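Local coordinates for protein DnaJ homolog subfamily C member 10 (Mus musculus, PDB 3APQ) that reduces disulfide bonds in the endoplasmic reticulum, serving both protein folding and the degradation of misfolded proteins, and of which the J domain and first thioredoxin domain are present here, at residues G145-G150 and Q199-T204. Residues are numbered along the deposited sequence; the frame is centred on the assembly and turned at random.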
# COMPACT_ATOMS: atom_id res chain seq x y z
N GLY A 145 -18.82 3.86 -2.93
CA GLY A 145 -19.89 2.88 -2.92
C GLY A 145 -20.41 2.60 -4.32
O GLY A 145 -21.20 1.65 -4.51
N LEU A 146 -20.00 3.40 -5.31
CA LEU A 146 -20.52 3.20 -6.68
C LEU A 146 -19.70 2.21 -7.46
O LEU A 146 -20.19 1.57 -8.39
CB LEU A 146 -20.59 4.52 -7.43
CG LEU A 146 -21.46 5.51 -6.65
CD1 LEU A 146 -21.42 6.83 -7.38
CD2 LEU A 146 -22.94 5.02 -6.57
N LEU A 147 -18.42 2.14 -7.11
CA LEU A 147 -17.49 1.12 -7.54
C LEU A 147 -16.38 1.06 -6.50
O LEU A 147 -16.34 1.88 -5.55
CB LEU A 147 -16.91 1.43 -8.95
CG LEU A 147 -15.91 2.59 -9.04
CD1 LEU A 147 -15.06 2.44 -10.37
CD2 LEU A 147 -16.58 3.99 -8.90
N ARG A 148 -15.48 0.08 -6.65
CA ARG A 148 -14.42 -0.08 -5.67
C ARG A 148 -13.17 0.65 -6.14
O ARG A 148 -12.72 0.50 -7.29
CB ARG A 148 -14.06 -1.56 -5.46
CG ARG A 148 -15.26 -2.45 -5.27
CD ARG A 148 -15.90 -2.30 -3.92
NE ARG A 148 -15.08 -2.36 -2.70
CZ ARG A 148 -14.75 -3.44 -1.98
NH1 ARG A 148 -15.12 -4.66 -2.31
NH2 ARG A 148 -14.06 -3.27 -0.84
N ILE A 149 -12.57 1.38 -5.20
CA ILE A 149 -11.41 2.17 -5.53
C ILE A 149 -10.22 1.59 -4.75
O ILE A 149 -10.27 1.42 -3.51
CB ILE A 149 -11.59 3.70 -5.16
CG1 ILE A 149 -12.85 4.32 -5.81
CG2 ILE A 149 -10.24 4.47 -5.34
CD1 ILE A 149 -12.95 4.15 -7.32
N GLY A 150 -9.17 1.28 -5.51
CA GLY A 150 -7.95 0.61 -4.97
C GLY A 150 -6.66 1.38 -5.22
O GLY A 150 -6.62 2.35 -6.00
N GLN A 199 -18.64 6.10 -16.62
CA GLN A 199 -19.00 5.31 -17.81
C GLN A 199 -18.86 3.81 -17.57
O GLN A 199 -19.65 3.04 -18.06
CB GLN A 199 -18.32 5.78 -19.11
CG GLN A 199 -16.90 5.42 -19.24
CD GLN A 199 -16.24 6.17 -20.39
OE1 GLN A 199 -15.95 5.58 -21.42
NE2 GLN A 199 -16.03 7.48 -20.22
N HIS A 200 -17.88 3.39 -16.78
CA HIS A 200 -17.72 1.97 -16.57
C HIS A 200 -18.76 1.43 -15.60
O HIS A 200 -19.19 0.28 -15.74
CB HIS A 200 -16.27 1.66 -16.11
CG HIS A 200 -15.29 1.68 -17.23
ND1 HIS A 200 -14.61 2.82 -17.60
CD2 HIS A 200 -14.93 0.73 -18.12
CE1 HIS A 200 -13.86 2.56 -18.66
NE2 HIS A 200 -14.02 1.29 -18.98
N VAL A 201 -19.14 2.23 -14.61
CA VAL A 201 -20.20 1.86 -13.66
C VAL A 201 -21.52 1.62 -14.46
O VAL A 201 -22.19 0.60 -14.26
CB VAL A 201 -20.45 2.95 -12.58
CG1 VAL A 201 -21.77 2.72 -11.86
CG2 VAL A 201 -19.27 3.00 -11.54
N ARG A 202 -21.83 2.58 -15.35
CA ARG A 202 -23.02 2.54 -16.22
C ARG A 202 -23.06 1.32 -17.12
O ARG A 202 -24.09 0.65 -17.21
CB ARG A 202 -23.07 3.76 -17.13
CG ARG A 202 -23.41 5.05 -16.44
CD ARG A 202 -23.34 6.14 -17.49
NE ARG A 202 -24.48 6.04 -18.39
CZ ARG A 202 -25.73 6.25 -18.00
NH1 ARG A 202 -25.98 6.56 -16.72
NH2 ARG A 202 -26.73 6.15 -18.87
N SER A 203 -21.96 1.04 -17.82
CA SER A 203 -21.85 -0.22 -18.54
C SER A 203 -21.99 -1.23 -17.45
O SER A 203 -21.20 -1.28 -16.52
CB SER A 203 -20.48 -0.41 -19.17
OG SER A 203 -20.17 0.70 -20.00
N THR A 204 -23.04 -2.02 -17.49
CA THR A 204 -22.91 -3.11 -16.58
C THR A 204 -22.27 -4.23 -17.44
O THR A 204 -21.21 -3.98 -18.07
CB THR A 204 -24.19 -3.36 -15.70
OG1 THR A 204 -23.82 -4.19 -14.59
CG2 THR A 204 -25.39 -3.92 -16.48
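Leu147 and Val201 bring the two backbones closest, with their CA atoms 6.7 Å apart, where the loop leading into strand 148-153 passes the last turn of helix 190-202. Only about 119 Å² is buried in total over the two segments, so the touch is small, and its closest approaches are made by one valine methyl, Val201 CG2. That CG2 lies 3.8 Å from CB of Leu147 and 3.9 Å from its CD2, an apolar contact in which the two side chains cross at about a right angle. The same CG2 sits 3.6 Å from the backbone O of Leu146, while Val201 CG1 stays farther from that oxygen, at 4.0 Å; these are van der Waals approaches of methyl groups to a carbonyl. The Val201 rotamer, with CG2 anti to the carbonyl carbon (chi1 165°), turns CG2 to Leu147 and leaves CG1 at the Leu146 oxygen. Beyond Val201 the helix soon ends: Ser203 N still donates to Gln199 O (3.1 Å), but Ser203 has already left helical backbone angles. The contact runs from the buried Leu147 to the exposed Leu146, at the end of the last helix where it packs on the sheet of the thioredoxin fold. Leu116 touches both Leu147 and Val201, Phe118 of strand 117-122 and Ile174 of strand 171-175 pack on Leu147, and His200 also reaches Ile174, so the helix end is joined to the start of strand 148-153, which lies between strands 100-101 and 117-122.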